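PDB 5XH9: extracellular invertase from Aspergillus kawachii, which probably hydrolyses sucrose and related β-fructofuranosides, releasing the terminal non-reducing β-D-fructofuranosyl unit. Local coordinates for residues Asp78-Asn83 with Gly145-Lys150; Ala425-Thr430 with Thr591-Leu596. All coordinates share one frame; numbering follows the deposited sequence.

Contact 1 (Asp78-Asn83 with Gly145-Lys150); sequences DLNQGN and GSNFTK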
loop_
_atom_site.group_PDB
_atom_site.type_symbol
_atom_site.label_atom_id
_atom_site.label_comp_id
_atom_site.label_asym_id
_atom_site.label_seq_id
_atom_site.Cartn_x
_atom_site.Cartn_y
_atom_site.Cartn_z
ATOM N N ASP A 78 19.908 12.595 25.731
ATOM C CA ASP A 78 18.577 12.261 25.217
ATOM C C ASP A 78 18.124 13.311 24.212
ATOM O O ASP A 78 18.420 14.489 24.381
ATOM C CB ASP A 78 17.550 12.222 26.347
ATOM C CG ASP A 78 17.741 11.035 27.263
ATOM O OD1 ASP A 78 17.571 9.888 26.800
ATOM O OD2 ASP A 78 18.072 11.259 28.452
ATOM N N LEU A 79 17.418 12.888 23.175
ATOM C CA LEU A 79 16.680 13.834 22.319
ATOM C C LEU A 79 15.206 13.743 22.705
ATOM O O LEU A 79 14.748 12.691 23.125
ATOM C CB LEU A 79 16.879 13.509 20.851
ATOM C CG LEU A 79 18.242 13.781 20.245
ATOM C CD1 LEU A 79 18.322 13.097 18.892
ATOM C CD2 LEU A 79 18.548 15.285 20.098
ATOM N N ASN A 80 14.492 14.861 22.626
ATOM C CA ASN A 80 13.053 14.903 22.903
ATOM C C ASN A 80 12.677 14.301 24.267
ATOM O O ASN A 80 11.636 13.668 24.406
ATOM C CB ASN A 80 12.303 14.215 21.738
ATOM C CG ASN A 80 10.829 14.605 21.651
ATOM O OD1 ASN A 80 10.013 13.780 21.275
ATOM N ND2 ASN A 80 10.487 15.834 22.007
ATOM N N GLN A 81 13.552 14.514 25.261
ATOM C CA GLN A 81 13.481 13.904 26.625
ATOM C C GLN A 81 13.230 12.403 26.702
ATOM O O GLN A 81 12.677 11.940 27.677
ATOM C CB GLN A 81 12.456 14.606 27.525
ATOM C CG GLN A 81 12.697 16.086 27.730
ATOM C CD GLN A 81 11.599 16.886 27.097
ATOM O OE1 GLN A 81 11.514 16.983 25.869
ATOM N NE2 GLN A 81 10.721 17.436 27.929
ATOM N N GLY A 82 13.656 11.647 25.691
ATOM C CA GLY A 82 13.482 10.204 25.683
ATOM C C GLY A 82 12.210 9.760 25.014
ATOM O O GLY A 82 12.010 8.567 24.790
ATOM N N ASN A 83 11.338 10.711 24.712
ATOM C CA ASN A 83 10.108 10.417 24.027
ATOM C C ASN A 83 10.366 10.223 22.527
ATOM O O ASN A 83 11.324 10.736 21.957
ATOM C CB ASN A 83 9.070 11.522 24.280
ATOM C CG ASN A 83 8.769 11.705 25.755
ATOM O OD1 ASN A 83 8.615 12.832 26.214
ATOM N ND2 ASN A 83 8.728 10.609 26.506
ATOM N N GLY A 145 16.999 15.763 14.450
ATOM C CA GLY A 145 16.783 14.354 14.811
ATOM C C GLY A 145 15.883 14.091 15.993
ATOM O O GLY A 145 15.788 12.937 16.436
ATOM N N SER A 146 15.220 15.138 16.495
ATOM C CA SER A 146 14.258 14.995 17.589
ATOM C C SER A 146 12.881 14.588 17.120
ATOM O O SER A 146 12.128 13.987 17.908
ATOM C CB SER A 146 14.140 16.281 18.410
ATOM O OG SER A 146 15.365 16.501 19.091
ATOM N N ASN A 147 12.541 14.932 15.873
ATOM C CA ASN A 147 11.262 14.543 15.274
ATOM C C ASN A 147 11.481 14.194 13.820
ATOM O O ASN A 147 12.082 14.981 13.073
ATOM C CB ASN A 147 10.199 15.655 15.386
ATOM C CG ASN A 147 9.816 15.948 16.832
ATOM O OD1 ASN A 147 8.915 15.308 17.392
ATOM N ND2 ASN A 147 10.516 16.899 17.450
ATOM N N PHE A 148 11.032 12.998 13.436
ATOM C CA PHE A 148 11.012 12.607 12.028
ATOM C C PHE A 148 9.569 12.779 11.528
ATOM O O PHE A 148 8.658 12.131 12.010
ATOM C CB PHE A 148 11.558 11.197 11.827
ATOM C CG PHE A 148 13.056 11.123 11.878
ATOM C CD1 PHE A 148 13.733 11.199 13.096
ATOM C CD2 PHE A 148 13.796 10.985 10.722
ATOM C CE1 PHE A 148 15.114 11.131 13.152
ATOM C CE2 PHE A 148 15.183 10.932 10.770
ATOM C CZ PHE A 148 15.846 11.009 11.982
ATOM N N THR A 149 9.396 13.745 10.625
ATOM C CA THR A 149 8.139 14.064 9.952
ATOM C C THR A 149 7.929 13.085 8.782
ATOM O O THR A 149 8.769 12.981 7.872
ATOM C CB THR A 149 8.178 15.510 9.425
ATOM O OG1 THR A 149 8.589 16.380 10.485
ATOM C CG2 THR A 149 6.777 15.969 8.967
ATOM N N LYS A 150 6.815 12.356 8.826
ATOM C CA LYS A 150 6.449 11.429 7.767
ATOM C C LYS A 150 6.108 12.171 6.475
ATOM O O LYS A 150 5.356 13.120 6.500
ATOM C CB LYS A 150 5.224 10.619 8.186
ATOM C CG LYS A 150 5.461 9.653 9.339
ATOM C CD LYS A 150 4.160 9.280 10.018
ATOM C CE LYS A 150 4.395 8.719 11.401
ATOM N NZ LYS A 150 3.187 8.066 11.987
HETATM O O HOH W 1 15.584 17.100 21.667
#

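Contact 2 (Ala425-Thr430 with Thr591-Leu596); sequences ALLSGT and TVSEGL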
loop_
_atom_site.group_PDB
_atom_site.type_symbol
_atom_site.label_atom_id
_atom_site.label_comp_id
_atom_site.label_asym_id
_atom_site.label_seq_id
_atom_site.Cartn_x
_atom_site.Cartn_y
_atom_site.Cartn_z
ATOM N N ALA A 425 36.606 4.814 28.950
ATOM C CA ALA A 425 35.763 5.386 29.998
ATOM C C ALA A 425 35.341 4.340 31.065
ATOM O O ALA A 425 35.163 4.680 32.241
ATOM C CB ALA A 425 34.549 6.085 29.400
ATOM N N LEU A 426 35.200 3.079 30.670
ATOM C CA LEU A 426 34.964 1.994 31.642
ATOM C C LEU A 426 36.165 1.746 32.586
ATOM O O LEU A 426 35.975 1.368 33.759
ATOM C CB LEU A 426 34.607 0.684 30.935
ATOM C CG LEU A 426 33.306 0.628 30.153
ATOM C CD1 LEU A 426 33.262 -0.619 29.281
ATOM C CD2 LEU A 426 32.119 0.674 31.102
ATOM N N LEU A 427 37.383 1.943 32.072
ATOM C CA LEU A 427 38.608 1.743 32.860
ATOM C C LEU A 427 39.063 2.990 33.624
ATOM O O LEU A 427 40.100 2.952 34.286
ATOM C CB LEU A 427 39.746 1.263 31.950
ATOM C CG LEU A 427 39.545 -0.069 31.248
ATOM C CD1 LEU A 427 40.781 -0.371 30.392
ATOM C CD2 LEU A 427 39.275 -1.190 32.255
ATOM N N SER A 428 38.280 4.070 33.568
ATOM C CA SER A 428 38.751 5.389 33.990
ATOM C C SER A 428 39.068 5.508 35.484
ATOM O O SER A 428 40.050 6.165 35.851
ATOM C CB SER A 428 37.778 6.511 33.535
ATOM O OG SER A 428 36.448 6.329 34.002
ATOM N N GLY A 429 38.289 4.851 36.336
ATOM C CA GLY A 429 38.396 5.084 37.789
ATOM C C GLY A 429 39.555 4.470 38.592
ATOM O O GLY A 429 40.743 4.544 38.208
ATOM N N THR A 430 39.183 3.906 39.749
ATOM C CA THR A 430 40.068 3.112 40.609
ATOM C C THR A 430 40.536 1.883 39.846
ATOM O O THR A 430 39.800 1.347 39.014
ATOM C CB THR A 430 39.331 2.591 41.880
ATOM O OG1 THR A 430 38.572 3.647 42.483
ATOM C CG2 THR A 430 40.316 1.991 42.910
ATOM N N THR A 591 43.553 -7.667 36.257
ATOM C CA THR A 591 43.281 -6.240 36.467
ATOM C C THR A 591 41.793 -6.051 36.799
ATOM O O THR A 591 40.926 -6.658 36.157
ATOM C CB THR A 591 43.708 -5.413 35.235
ATOM O OG1 THR A 591 45.136 -5.430 35.166
ATOM C CG2 THR A 591 43.241 -3.946 35.315
ATOM N N VAL A 592 41.516 -5.232 37.816
ATOM C CA VAL A 592 40.143 -4.865 38.187
ATOM C C VAL A 592 40.045 -3.353 38.180
ATOM O O VAL A 592 40.823 -2.686 38.836
ATOM C CB VAL A 592 39.709 -5.404 39.569
ATOM C CG1 VAL A 592 38.271 -4.986 39.880
ATOM C CG2 VAL A 592 39.848 -6.915 39.622
ATOM N N SER A 593 39.101 -2.827 37.407
ATOM C CA SER A 593 38.794 -1.412 37.412
ATOM C C SER A 593 37.396 -1.276 37.992
ATOM O O SER A 593 36.465 -1.966 37.561
ATOM C CB SER A 593 38.860 -0.832 36.012
ATOM O OG SER A 593 40.205 -0.655 35.609
ATOM N N GLU A 594 37.249 -0.384 38.958
ATOM C CA GLU A 594 36.000 -0.244 39.691
ATOM C C GLU A 594 35.312 1.102 39.409
ATOM O O GLU A 594 35.967 2.131 39.315
ATOM C CB GLU A 594 36.275 -0.430 41.184
ATOM C CG GLU A 594 35.107 -0.082 42.081
ATOM C CD GLU A 594 35.382 -0.345 43.548
ATOM O OE1 GLU A 594 36.351 -1.072 43.881
ATOM O OE2 GLU A 594 34.592 0.190 44.356
ATOM N N GLY A 595 33.980 1.053 39.290
ATOM C CA GLY A 595 33.117 2.245 39.174
ATOM C C GLY A 595 32.547 2.538 37.788
ATOM O O GLY A 595 31.507 3.154 37.681
ATOM N N LEU A 596 33.243 2.125 36.731
ATOM C CA LEU A 596 32.845 2.447 35.356
ATOM C C LEU A 596 32.665 3.961 35.201
ATOM O O LEU A 596 33.538 4.704 35.608
ATOM C CB LEU A 596 31.587 1.653 34.956
ATOM C CG LEU A 596 31.627 0.156 35.234
ATOM C CD1 LEU A 596 30.345 -0.450 34.694
ATOM C CD2 LEU A 596 32.863 -0.515 34.632
HETATM O O HOH W 2 36.001 1.382 36.366
#

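Contact 1 (Asp78-Asn83 with Gly145-Lys150)
L79 meets G145 and S146 where the outer parts of two successive blades of the family 32 β-propeller approach each other: the turn after strand 77-78 on one side, the loop leading into strand 149-150 on the other. The case illustrates how two loops of neighbouring blades can meet through a few van der Waals contacts and a shared water. With its CG beside the backbone N (chi1 -71°), L79 sends its two methyl groups to different targets. CD1 lies against the peptide carbonyl, 3.5 Å from G145 O, while CD2 rests 3.6 Å from S146 OG. The stem follows the same hydroxyl, L79 CB standing 3.8 Å from S146 OG, so that both the root and one branch of the leucine touch the serine oxygen. The same leucine also packs on S67 and T69 of strand 65-70, which ties this contact to its own blade.

N80 adds a second, looser touch through its stem, with N80 CB 3.8 Å from S146 O. It is the second residue of one left-handed turn (G82 N to L79 O) and the first of the next, a type I' turn (N83 N to N80 O). On the opposite loop, N147 has its ND2 engaged by D143 OD2, and S141 OG bonds to G145 N and to N147 O; these bonds brace the backbone that presents S146.

Between these two segments the polar link is indirect. The S146 hydroxyl, anti to its own carbonyl carbon (chi1 -67°), shares a hydrogen bond with a water that also accepts the N-H of N80, whose backbone is in the left-handed helical region. This water sits 2.7 Å from N80 N and, equally, 2.7 Å from S146 OG.

Contact 2 (Ala425-Thr430 with Thr591-Leu596)
L596 and L426 form the apolar part of this contact, and the side chain of L596 can be followed outward atom by atom. Its CB already touches the other leucine, 4.0 Å from L426 CD2. CG, placed beside the backbone N (chi1 -49°), stays close to that same methyl group, and CD1 skirts it at the edge of contact. CD2 makes the nearest approaches: 3.8 Å to L426 CD2, the two side chains crossing at a slant, and 3.7 Å to the backbone at L426 O. V457 of strand 455-463 packs against both leucines and L427.

The setting is the C-terminal β-sandwich of family 32 enzymes, at the place where the short helix 420-426 hands over to strand 430-439, which pairs antiparallel with strand 585-594. The helix end is held by S428, whose OG turns back to A425 O at 2.7 Å; the backbone bond from S428 N to the same oxygen is weak. One residue after A425, the carbonyl of L426 is served by a water, which donates to L426 O over 2.6 Å and accepts from L596 N over 2.9 Å, thereby bridging helix end and strand exit.

Further along, L427 folds its CD2 branch back onto S593, reaching S593 OG at 3.5 Å. The direct backbone link lies beyond it: E594 N donates to T430 O over 3.1 Å, fairly straight at the hydrogen (161°), but from above the carbonyl plane (39° out of it). T430 is poorly ordered, and this pairing is loosely defined. S593 CA directs a C-H to the same oxygen. The carboxylate of E594 is engaged elsewhere, OE2 bonding to S452 OG.

In the fold
Contact 1 comes first along the chain and closes before contact 2 opens; their centres lie 33 Å apart and their nearest atoms about 16 Å, without touching. The first joins two blades of the N-terminal propeller, the second the entry and exit of the C-terminal sandwich. Chain topology nonetheless relates them. Strand 77-78 belongs to the same mixed sheet as strand 408-418, which runs directly into helix 420-426 of contact 2. After L596 the C-terminal tail returns to the propeller, where W600 touches D78 and R603 forms a salt bridge with it. The chain thus links to the propeller both where it enters the sandwich and where it leaves.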